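Local coordinates for nitroalkane oxidase (Podospora anserina, PDB 3MKH), which oxidises primary and secondary nitroalkanes to aldehydes or ketones, using FAD and molecular oxygen and releasing nitrite and hydrogen peroxide, at residues A355-S360 and G400-I405; A362-C367 and N390-L395; A130-S135 and F267-G272. All coordinates share one frame; numbering follows the deposited sequence.

Contact 1: A355-S360 and G400-I405. With FAD (flavin-adenine dinucleotide), chain E.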
loop_
_atom_site.group_PDB
_atom_site.type_symbol
_atom_site.label_atom_id
_atom_site.label_comp_id
_atom_site.label_asym_id
_atom_site.label_seq_id
_atom_site.Cartn_x
_atom_site.Cartn_y
_atom_site.Cartn_z
ATOM N N ALA A 355 18.506 -2.228 -1.285
ATOM C CA ALA A 355 18.438 -0.958 -2.004
ATOM C C ALA A 355 17.763 -1.196 -3.346
ATOM O O ALA A 355 16.897 -0.430 -3.752
ATOM C CB ALA A 355 19.836 -0.339 -2.216
ATOM N N LYS A 356 18.167 -2.265 -4.027
ATOM C CA LYS A 356 17.588 -2.598 -5.333
ATOM C C LYS A 356 16.071 -2.766 -5.206
ATOM O O LYS A 356 15.306 -2.157 -5.944
ATOM C CB LYS A 356 18.224 -3.871 -5.901
ATOM C CG LYS A 356 18.079 -4.062 -7.417
ATOM C CD LYS A 356 16.682 -4.540 -7.844
ATOM C CE LYS A 356 16.731 -5.174 -9.257
ATOM N NZ LYS A 356 15.368 -5.620 -9.743
ATOM N N VAL A 357 15.635 -3.590 -4.262
ATOM C CA VAL A 357 14.212 -3.854 -4.122
ATOM C C VAL A 357 13.438 -2.616 -3.672
ATOM O O VAL A 357 12.385 -2.306 -4.218
ATOM C CB VAL A 357 13.942 -5.026 -3.154
ATOM C CG1 VAL A 357 12.438 -5.183 -2.912
ATOM C CG2 VAL A 357 14.551 -6.306 -3.712
ATOM N N PHE A 358 13.949 -1.900 -2.679
ATOM C CA PHE A 358 13.217 -0.747 -2.145
ATOM C C PHE A 358 13.052 0.363 -3.185
ATOM O O PHE A 358 11.961 0.882 -3.383
ATOM C CB PHE A 358 13.923 -0.169 -0.903
ATOM C CG PHE A 358 13.251 1.069 -0.335
ATOM C CD1 PHE A 358 13.592 2.336 -0.787
ATOM C CD2 PHE A 358 12.260 0.958 0.628
ATOM C CE1 PHE A 358 12.976 3.480 -0.265
ATOM C CE2 PHE A 358 11.640 2.083 1.149
ATOM C CZ PHE A 358 11.997 3.351 0.704
ATOM N N CYS A 359 14.166 0.736 -3.814
ATOM C CA CYS A 359 14.220 1.892 -4.689
ATOM C C CYS A 359 13.522 1.623 -6.023
ATOM O O CYS A 359 12.877 2.516 -6.569
ATOM C CB CYS A 359 15.673 2.327 -4.933
ATOM S SG CYS A 359 16.566 2.863 -3.415
ATOM N N SER A 360 13.650 0.405 -6.548
ATOM C CA SER A 360 13.000 0.090 -7.824
ATOM C C SER A 360 11.493 0.226 -7.662
ATOM O O SER A 360 10.823 0.812 -8.503
ATOM C CB SER A 360 13.369 -1.315 -8.325
ATOM O OG SER A 360 12.925 -2.306 -7.414
ATOM N N GLY A 400 17.896 -8.875 -12.583
ATOM C CA GLY A 400 17.414 -9.840 -11.621
ATOM C C GLY A 400 16.143 -9.336 -10.960
ATOM O O GLY A 400 16.185 -8.485 -10.054
ATOM N N GLY A 401 15.011 -9.861 -11.418
ATOM C CA GLY A 401 13.698 -9.395 -10.984
ATOM C C GLY A 401 13.489 -9.548 -9.487
ATOM O O GLY A 401 14.038 -10.475 -8.889
ATOM N N ASN A 402 12.705 -8.656 -8.881
ATOM C CA ASN A 402 12.506 -8.712 -7.428
ATOM C C ASN A 402 11.818 -10.001 -6.951
ATOM O O ASN A 402 12.158 -10.546 -5.897
ATOM C CB ASN A 402 11.735 -7.498 -6.915
ATOM C CG ASN A 402 12.512 -6.196 -7.077
ATOM O OD1 ASN A 402 11.958 -5.112 -6.899
ATOM N ND2 ASN A 402 13.784 -6.298 -7.422
ATOM N N VAL A 403 10.857 -10.495 -7.725
ATOM C CA VAL A 403 10.006 -11.594 -7.243
ATOM C C VAL A 403 10.683 -12.956 -7.384
ATOM O O VAL A 403 10.598 -13.800 -6.491
ATOM C CB VAL A 403 8.647 -11.605 -7.988
ATOM C CG1 VAL A 403 7.765 -12.773 -7.521
ATOM C CG2 VAL A 403 7.933 -10.269 -7.782
ATOM N N GLY A 404 11.350 -13.158 -8.515
ATOM C CA GLY A 404 11.945 -14.436 -8.848
ATOM C C GLY A 404 13.389 -14.585 -8.410
ATOM O O GLY A 404 13.881 -15.707 -8.274
ATOM N N ILE A 405 14.076 -13.463 -8.207
ATOM C CA ILE A 405 15.521 -13.508 -7.954
ATOM C C ILE A 405 15.936 -12.777 -6.679
ATOM O O ILE A 405 16.355 -13.412 -5.697
ATOM C CB ILE A 405 16.316 -12.987 -9.164
ATOM C CG1 ILE A 405 15.962 -13.837 -10.398
ATOM C CG2 ILE A 405 17.823 -12.991 -8.867
ATOM C CD1 ILE A 405 16.901 -13.662 -11.573
HETATM P PA FAD E . 12.557 -14.844 -15.107
HETATM O O1A FAD E . 13.232 -16.140 -15.091
HETATM O O2A FAD E . 12.161 -14.262 -16.390
HETATM O O5B FAD E . 11.263 -14.942 -14.159
HETATM C C5B FAD E . 10.052 -14.270 -14.497
HETATM C C4B FAD E . 9.045 -14.228 -13.332
HETATM O O4B FAD E . 8.652 -15.568 -13.004
HETATM C C3B FAD E . 9.677 -13.665 -12.061
HETATM O O3B FAD E . 9.497 -12.249 -12.016
HETATM C C2B FAD E . 8.850 -14.320 -10.969
HETATM O O2B FAD E . 7.668 -13.564 -10.729
HETATM C C1B FAD E . 8.486 -15.679 -11.568
HETATM N N9A FAD E . 9.422 -16.701 -11.022
HETATM C C8A FAD E . 10.276 -17.438 -11.726
HETATM N N7A FAD E . 10.956 -18.238 -10.913
HETATM C C5A FAD E . 10.529 -18.011 -9.677
HETATM C C6A FAD E . 10.856 -18.538 -8.436
HETATM N N6A FAD E . 11.786 -19.478 -8.324
HETATM N N1A FAD E . 10.218 -18.085 -7.352
HETATM C C2A FAD E . 9.291 -17.150 -7.454
HETATM N N3A FAD E . 8.954 -16.628 -8.621
HETATM C C4A FAD E . 9.553 -17.035 -9.745
HETATM N N1 FAD E . 20.172 -9.463 -18.839
HETATM C C2 FAD E . 21.529 -9.732 -18.956
HETATM O O2 FAD E . 21.919 -10.890 -18.912
HETATM N N3 FAD E . 22.438 -8.691 -19.116
HETATM C C4 FAD E . 21.998 -7.371 -19.170
HETATM O O4 FAD E . 22.809 -6.460 -19.317
HETATM C C4X FAD E . 20.640 -7.102 -19.055
HETATM N N5 FAD E . 20.164 -5.789 -19.098
HETATM C C5X FAD E . 18.802 -5.566 -19.328
HETATM C C6 FAD E . 18.338 -4.312 -19.713
HETATM C C7 FAD E . 16.982 -4.109 -19.943
HETATM C C7M FAD E . 16.462 -2.740 -20.370
HETATM C C8 FAD E . 16.092 -5.162 -19.783
HETATM C C8M FAD E . 14.599 -4.952 -20.033
HETATM C C9 FAD E . 16.556 -6.408 -19.390
HETATM C C9A FAD E . 17.909 -6.613 -19.166
HETATM N N10 FAD E . 18.378 -7.867 -18.777
HETATM C C10 FAD E . 19.734 -8.146 -18.890
HETATM C "C1'" FAD E . 17.456 -8.894 -18.236
HETATM C "C2'" FAD E . 17.267 -8.719 -16.729
HETATM O "O2'" FAD E . 18.506 -8.916 -16.057
HETATM C "C3'" FAD E . 16.200 -9.659 -16.144
HETATM O "O3'" FAD E . 15.951 -9.270 -14.801
HETATM C "C4'" FAD E . 16.611 -11.139 -16.145
HETATM O "O4'" FAD E . 16.401 -11.709 -17.429
HETATM C "C5'" FAD E . 15.785 -11.923 -15.117
HETATM O "O5'" FAD E . 14.384 -11.740 -15.327
HETATM P P FAD E . 13.325 -12.211 -14.233
HETATM O O1P FAD E . 13.803 -11.773 -12.917
HETATM O O2P FAD E . 11.986 -11.812 -14.667
HETATM O O3P FAD E . 13.494 -13.815 -14.300
#

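Contact 2: A362-C367 and N390-L395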
loop_
_atom_site.group_PDB
_atom_site.type_symbol
_atom_site.label_atom_id
_atom_site.label_comp_id
_atom_site.label_asym_id
_atom_site.label_seq_id
_atom_site.Cartn_x
_atom_site.Cartn_y
_atom_site.Cartn_z
ATOM N N ALA A 362 9.835 1.809 -5.176
ATOM C CA ALA A 362 9.520 3.188 -4.823
ATOM C C ALA A 362 9.502 4.129 -6.035
ATOM O O ALA A 362 8.725 5.078 -6.066
ATOM C CB ALA A 362 10.471 3.705 -3.753
ATOM N N ALA A 363 10.357 3.880 -7.026
ATOM C CA ALA A 363 10.305 4.655 -8.276
ATOM C C ALA A 363 8.984 4.486 -9.045
ATOM O O ALA A 363 8.388 5.469 -9.528
ATOM C CB ALA A 363 11.513 4.308 -9.181
ATOM N N VAL A 364 8.525 3.249 -9.181
ATOM C CA VAL A 364 7.237 2.999 -9.847
ATOM C C VAL A 364 6.085 3.707 -9.105
ATOM O O VAL A 364 5.283 4.414 -9.713
ATOM C CB VAL A 364 6.953 1.477 -9.979
ATOM C CG1 VAL A 364 5.594 1.229 -10.631
ATOM C CG2 VAL A 364 8.088 0.795 -10.765
ATOM N N LYS A 365 6.032 3.535 -7.786
ATOM C CA LYS A 365 5.038 4.210 -6.941
ATOM C C LYS A 365 5.109 5.754 -7.031
ATOM O O LYS A 365 4.087 6.418 -7.086
ATOM C CB LYS A 365 5.179 3.717 -5.489
ATOM C CG LYS A 365 4.349 4.456 -4.429
ATOM C CD LYS A 365 2.863 4.495 -4.764
ATOM C CE LYS A 365 2.011 4.795 -3.506
ATOM N NZ LYS A 365 2.597 5.840 -2.573
ATOM N N ALA A 366 6.317 6.313 -7.066
ATOM C CA ALA A 366 6.486 7.750 -7.226
ATOM C C ALA A 366 5.935 8.235 -8.555
ATOM O O ALA A 366 5.334 9.306 -8.624
ATOM C CB ALA A 366 7.959 8.131 -7.124
ATOM N N CYS A 367 6.204 7.486 -9.626
ATOM C CA CYS A 367 5.743 7.895 -10.944
ATOM C C CYS A 367 4.212 7.849 -11.034
ATOM O O CYS A 367 3.597 8.748 -11.618
ATOM C CB CYS A 367 6.415 7.065 -12.043
ATOM S SG CYS A 367 8.179 7.447 -12.264
ATOM N N ASN A 390 7.175 4.586 -17.644
ATOM C CA ASN A 390 7.604 3.485 -18.492
ATOM C C ASN A 390 9.090 3.165 -18.400
ATOM O O ASN A 390 9.522 2.097 -18.823
ATOM C CB ASN A 390 7.173 3.706 -19.931
ATOM C CG ASN A 390 5.702 3.432 -20.117
ATOM O OD1 ASN A 390 5.265 2.306 -19.951
ATOM N ND2 ASN A 390 4.926 4.469 -20.405
ATOM N N THR A 391 9.862 4.086 -17.843
ATOM C CA THR A 391 11.255 3.790 -17.500
ATOM C C THR A 391 11.283 3.070 -16.160
ATOM O O THR A 391 11.944 2.040 -15.986
ATOM C CB THR A 391 12.096 5.096 -17.438
ATOM O OG1 THR A 391 12.035 5.759 -18.708
ATOM C CG2 THR A 391 13.571 4.793 -17.093
ATOM N N ALA A 392 10.536 3.609 -15.205
ATOM C CA ALA A 392 10.571 3.102 -13.838
ATOM C C ALA A 392 10.130 1.640 -13.725
ATOM O O ALA A 392 10.689 0.869 -12.920
ATOM C CB ALA A 392 9.707 4.005 -12.920
ATOM N N VAL A 393 9.143 1.232 -14.524
ATOM C CA VAL A 393 8.630 -0.136 -14.361
ATOM C C VAL A 393 9.638 -1.233 -14.699
ATOM O O VAL A 393 9.453 -2.379 -14.296
ATOM C CB VAL A 393 7.286 -0.398 -15.103
ATOM C CG1 VAL A 393 6.219 0.524 -14.589
ATOM C CG2 VAL A 393 7.461 -0.267 -16.596
ATOM N N VAL A 394 10.697 -0.903 -15.436
ATOM C CA VAL A 394 11.752 -1.881 -15.674
ATOM C C VAL A 394 12.606 -2.179 -14.421
ATOM O O VAL A 394 13.221 -3.231 -14.317
ATOM C CB VAL A 394 12.686 -1.458 -16.822
ATOM C CG1 VAL A 394 13.861 -0.627 -16.284
ATOM C CG2 VAL A 394 13.179 -2.686 -17.554
ATOM N N LEU A 395 12.664 -1.243 -13.485
ATOM C CA LEU A 395 13.628 -1.371 -12.388
ATOM C C LEU A 395 13.389 -2.598 -11.502
ATOM O O LEU A 395 14.340 -3.300 -11.162
ATOM C CB LEU A 395 13.707 -0.076 -11.563
ATOM C CG LEU A 395 14.164 1.163 -12.364
ATOM C CD1 LEU A 395 14.236 2.365 -11.417
ATOM C CD2 LEU A 395 15.526 0.952 -13.060
#

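Contact 3: A130-S135 and F267-G272. With FAD (flavin-adenine dinucleotide), chain E.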
loop_
_atom_site.group_PDB
_atom_site.type_symbol
_atom_site.label_atom_id
_atom_site.label_comp_id
_atom_site.label_asym_id
_atom_site.label_seq_id
_atom_site.Cartn_x
_atom_site.Cartn_y
_atom_site.Cartn_z
ATOM N N ALA A 130 30.709 -3.683 -24.144
ATOM C CA ALA A 130 30.808 -4.935 -23.405
ATOM C C ALA A 130 29.413 -5.313 -22.924
ATOM O O ALA A 130 28.545 -4.448 -22.788
ATOM C CB ALA A 130 31.787 -4.807 -22.200
ATOM N N SER A 131 29.201 -6.598 -22.677
ATOM C CA SER A 131 27.891 -7.110 -22.293
ATOM C C SER A 131 28.043 -8.262 -21.318
ATOM O O SER A 131 28.918 -9.104 -21.487
ATOM C CB SER A 131 27.135 -7.596 -23.534
ATOM O OG SER A 131 25.819 -8.006 -23.206
ATOM N N LEU A 132 27.206 -8.280 -20.283
ATOM C CA LEU A 132 27.103 -9.443 -19.403
ATOM C C LEU A 132 25.936 -10.267 -19.933
ATOM O O LEU A 132 24.759 -9.868 -19.850
ATOM C CB LEU A 132 26.901 -9.019 -17.941
ATOM C CG LEU A 132 26.591 -10.085 -16.869
ATOM C CD1 LEU A 132 27.346 -11.369 -17.090
ATOM C CD2 LEU A 132 26.884 -9.542 -15.479
ATOM N N VAL A 133 26.274 -11.388 -20.551
ATOM C CA VAL A 133 25.311 -12.137 -21.336
ATOM C C VAL A 133 24.843 -13.324 -20.512
ATOM O O VAL A 133 25.409 -14.415 -20.575
ATOM C CB VAL A 133 25.900 -12.594 -22.667
ATOM C CG1 VAL A 133 24.808 -13.213 -23.549
ATOM C CG2 VAL A 133 26.563 -11.414 -23.378
ATOM N N PHE A 134 23.799 -13.067 -19.729
ATOM C CA PHE A 134 23.285 -13.982 -18.729
ATOM C C PHE A 134 21.896 -14.472 -19.132
ATOM O O PHE A 134 21.648 -15.679 -19.216
ATOM C CB PHE A 134 23.192 -13.223 -17.403
ATOM C CG PHE A 134 22.785 -14.070 -16.226
ATOM C CD1 PHE A 134 21.450 -14.231 -15.900
ATOM C CD2 PHE A 134 23.738 -14.669 -15.417
ATOM C CE1 PHE A 134 21.074 -15.000 -14.803
ATOM C CE2 PHE A 134 23.366 -15.432 -14.322
ATOM C CZ PHE A 134 22.039 -15.599 -14.018
ATOM N N SER A 135 20.993 -13.523 -19.376
ATOM C CA SER A 135 19.579 -13.832 -19.567
ATOM C C SER A 135 19.264 -14.595 -20.852
ATOM O O SER A 135 19.987 -14.496 -21.850
ATOM C CB SER A 135 18.738 -12.552 -19.498
ATOM O OG SER A 135 18.868 -11.937 -18.227
ATOM N N PHE A 267 26.713 -13.459 -9.791
ATOM C CA PHE A 267 25.904 -12.899 -8.726
ATOM C C PHE A 267 26.675 -11.824 -7.983
ATOM O O PHE A 267 26.081 -10.922 -7.420
ATOM C CB PHE A 267 25.401 -13.998 -7.782
ATOM C CG PHE A 267 24.322 -14.854 -8.393
ATOM C CD1 PHE A 267 23.271 -14.272 -9.070
ATOM C CD2 PHE A 267 24.360 -16.230 -8.290
ATOM C CE1 PHE A 267 22.265 -15.044 -9.647
ATOM C CE2 PHE A 267 23.365 -17.006 -8.862
ATOM C CZ PHE A 267 22.315 -16.408 -9.544
ATOM N N GLY A 268 27.999 -11.922 -7.986
ATOM C CA GLY A 268 28.821 -10.869 -7.421
ATOM C C GLY A 268 28.641 -9.605 -8.237
ATOM O O GLY A 268 28.495 -8.506 -7.692
ATOM N N ALA A 269 28.669 -9.755 -9.557
ATOM C CA ALA A 269 28.435 -8.627 -10.442
ATOM C C ALA A 269 27.047 -8.034 -10.153
ATOM O O ALA A 269 26.895 -6.814 -10.060
ATOM C CB ALA A 269 28.547 -9.063 -11.897
ATOM N N PHE A 270 26.047 -8.897 -9.969
ATOM C CA PHE A 270 24.688 -8.419 -9.725
ATOM C C PHE A 270 24.490 -7.818 -8.335
ATOM O O PHE A 270 23.521 -7.092 -8.116
ATOM C CB PHE A 270 23.643 -9.505 -9.981
ATOM C CG PHE A 270 23.513 -9.899 -11.432
ATOM C CD1 PHE A 270 23.211 -8.957 -12.401
ATOM C CD2 PHE A 270 23.664 -11.217 -11.815
ATOM C CE1 PHE A 270 23.082 -9.324 -13.739
ATOM C CE2 PHE A 270 23.536 -11.597 -13.143
ATOM C CZ PHE A 270 23.248 -10.650 -14.108
ATOM N N ASP A 271 25.387 -8.117 -7.393
ATOM C CA ASP A 271 25.337 -7.442 -6.086
ATOM C C ASP A 271 25.747 -5.961 -6.193
ATOM O O ASP A 271 25.119 -5.090 -5.595
ATOM C CB ASP A 271 26.238 -8.139 -5.065
ATOM C CG ASP A 271 25.689 -9.485 -4.607
ATOM O OD1 ASP A 271 24.480 -9.759 -4.791
ATOM O OD2 ASP A 271 26.485 -10.274 -4.057
ATOM N N GLY A 272 26.805 -5.687 -6.952
ATOM C CA GLY A 272 27.216 -4.322 -7.225
ATOM C C GLY A 272 26.161 -3.578 -8.035
ATOM O O GLY A 272 25.827 -2.421 -7.752
HETATM P PA FAD E . 12.557 -14.844 -15.107
HETATM O O1A FAD E . 13.232 -16.140 -15.091
HETATM O O2A FAD E . 12.161 -14.262 -16.390
HETATM O O5B FAD E . 11.263 -14.942 -14.159
HETATM C C5B FAD E . 10.052 -14.270 -14.497
HETATM C C4B FAD E . 9.045 -14.228 -13.332
HETATM O O4B FAD E . 8.652 -15.568 -13.004
HETATM C C3B FAD E . 9.677 -13.665 -12.061
HETATM O O3B FAD E . 9.497 -12.249 -12.016
HETATM C C2B FAD E . 8.850 -14.320 -10.969
HETATM O O2B FAD E . 7.668 -13.564 -10.729
HETATM C C1B FAD E . 8.486 -15.679 -11.568
HETATM N N9A FAD E . 9.422 -16.701 -11.022
HETATM C C8A FAD E . 10.276 -17.438 -11.726
HETATM N N7A FAD E . 10.956 -18.238 -10.913
HETATM C C5A FAD E . 10.529 -18.011 -9.677
HETATM C C6A FAD E . 10.856 -18.538 -8.436
HETATM N N6A FAD E . 11.786 -19.478 -8.324
HETATM N N1A FAD E . 10.218 -18.085 -7.352
HETATM C C2A FAD E . 9.291 -17.150 -7.454
HETATM N N3A FAD E . 8.954 -16.628 -8.621
HETATM C C4A FAD E . 9.553 -17.035 -9.745
HETATM N N1 FAD E . 20.172 -9.463 -18.839
HETATM C C2 FAD E . 21.529 -9.732 -18.956
HETATM O O2 FAD E . 21.919 -10.890 -18.912
HETATM N N3 FAD E . 22.438 -8.691 -19.116
HETATM C C4 FAD E . 21.998 -7.371 -19.170
HETATM O O4 FAD E . 22.809 -6.460 -19.317
HETATM C C4X FAD E . 20.640 -7.102 -19.055
HETATM N N5 FAD E . 20.164 -5.789 -19.098
HETATM C C5X FAD E . 18.802 -5.566 -19.328
HETATM C C6 FAD E . 18.338 -4.312 -19.713
HETATM C C7 FAD E . 16.982 -4.109 -19.943
HETATM C C7M FAD E . 16.462 -2.740 -20.370
HETATM C C8 FAD E . 16.092 -5.162 -19.783
HETATM C C8M FAD E . 14.599 -4.952 -20.033
HETATM C C9 FAD E . 16.556 -6.408 -19.390
HETATM C C9A FAD E . 17.909 -6.613 -19.166
HETATM N N10 FAD E . 18.378 -7.867 -18.777
HETATM C C10 FAD E . 19.734 -8.146 -18.890
HETATM C "C1'" FAD E . 17.456 -8.894 -18.236
HETATM C "C2'" FAD E . 17.267 -8.719 -16.729
HETATM O "O2'" FAD E . 18.506 -8.916 -16.057
HETATM C "C3'" FAD E . 16.200 -9.659 -16.144
HETATM O "O3'" FAD E . 15.951 -9.270 -14.801
HETATM C "C4'" FAD E . 16.611 -11.139 -16.145
HETATM O "O4'" FAD E . 16.401 -11.709 -17.429
HETATM C "C5'" FAD E . 15.785 -11.923 -15.117
HETATM O "O5'" FAD E . 14.384 -11.740 -15.327
HETATM P P FAD E . 13.325 -12.211 -14.233
HETATM O O1P FAD E . 13.803 -11.773 -12.917
HETATM O O2P FAD E . 11.986 -11.812 -14.667
HETATM O O3P FAD E . 13.494 -13.815 -14.300
#

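Contact 1: A355-S360 and G400-I405
Lys356 sends its side chain to the loop before helix 402-415 with CG anti to the backbone N (chi1 -160°) and a bend at chi2 (-77°), beyond which the chain runs extended to NZ. NZ donates to Gly400 O at 3.0 Å, coming in above the carbonyl plane. It also donates to the backbone oxygens of Leu395 and Phe398, so three carbonyls gather round one buried ammonium group. Ser360 has OG in the crowded position between its own N and carbonyl carbon (chi1 62°), from where it gives a 2.8 Å hydrogen bond to Lys356 O. Ser360 N donates to the same oxygen from the opposite face of its plane. Between these two side chains sits the amide of Asn402, with Val357 CG2 packed against Asn402 CG at 3.9 Å. One turn of helix 345-374 thus faces the start of helix 402-415. On the cofactor side, Gly400 N donates to FAD O3' at 3.0 Å. Gly401, the N-cap of helix 402-415, gives its N-H to FAD O1P at 2.7 Å. A side chain on Gly401 would collide with that phosphate oxygen, and one on Gly404 with the ribose carbon C3B. Glycines beside the FAD pyrophosphate, at a helix start held from behind by a lysine of the neighbouring helix, form part of the dinucleotide site in this acyl-CoA dehydrogenase-type C-terminal helical domain.

Contact 2: A362-C367 and N390-L395
Ala392 places its CB among Ala363, Val364 and Cys367, the nearest side-chain atom being Cys367 SG at 3.8 Å. Ala363 CB stands 4.2 Å from Ala392 CB. With such small groups facing each other the backbones come close: Val364 CA and Ala392 CA are separated by 5.2 Å. Val364 covers the flank of this meeting point. Its CG2, anti to the carbonyl carbon and beside its own backbone N, lies against the carbonyl of Ala392, 3.4 Å from the oxygen. Its other branch, CG1, meets Val393 CG1 at 4.1 Å, the two side chains crossing at about a right angle. Past Ala363, Leu395 sets CD1 against the alanine CB at 4.0 Å. The touching side chains are apolar or sulphur-bearing, and the contact is van der Waals packing. In the next shell, Leu284 of helix 262-298 packs on both Ala392 and Leu395, while Leu388 and Leu389 lie against Cys367. Val364 and Val393 also reach a neighbouring subunit, touching its Thr368 and Leu389 respectively, and Asn390 O accepts a hydrogen bond from Tyr379 OH of that same subunit. The whole is close helix packing through alanines, joining the long helix 345-374 to the chain at the end of helix 385-392 and the start of 394-397, within the C-terminal helical domain and beside a subunit interface of the homotetramer.

Contact 3: A130-S135 and F267-G272
The ring of Phe134 takes the edge of Phe270 over one face, with Phe270 CE2 3.8 Å from Phe134 CD2 and displaced toward the rim. It is a T-shaped stack, with centroids 5.2 Å apart and planes at 85°. Phe134 CD2 in turn lies in the plane of the Phe270 ring, at its edge. This joins the end of strand 130-133 in the beta domain to helix 262-298 of the C-terminal helical domain, two of the three domains of the acyl-CoA dehydrogenase fold. Phe134 has CG anti to the backbone N (chi1 -175°), and its ring lies on the helix side, where CZ also nears Phe267 CE1 at 4.4 Å. Phe151 stacks on Phe134 edge-to-face as well. Leu132 extends the apolar patch: its CD2 packs on Ala269 CB at 4.0 Å and on Phe270 CZ. An alanine in place of Phe270 would probably leave one face of the Phe134 ring without this edge and open a gap beside Leu132 CD2. The backbone of 132-135 reads the pyrimidine edge of the flavin. Leu132 O accepts from FAD N3 at 2.7 Å, and the N-H groups of Phe134 and Ser135 both donate to FAD O2. Ser135 OG serves twice, giving its proton to FAD N1 and accepting one from the ribityl hydroxyl O4' at 2.6 Å.

In the fold
All three contacts are buried, but they differ in chemistry and place. Contacts 1 and 2 share helix 345-374 and lie wholly in the C-terminal helical domain; along the chain, contact 2 is nested inside the loop closed by contact 1, and the two touch where Ser360 packs on Leu395. Contact 1 is polar and backs the FAD pyrophosphate loop, whereas contact 2 is apolar. Both meet neighbouring subunits, while no other chain touches contact 3. That contact uses other elements and is the one that brings beta domain and helices together, through aromatic packing. Contacts 1 and 3 do not touch, yet both bind the same FAD: contact 1 at the pyrophosphate and ribityl O3', contact 3 at the flavin pyrimidine edge and ribityl O4'.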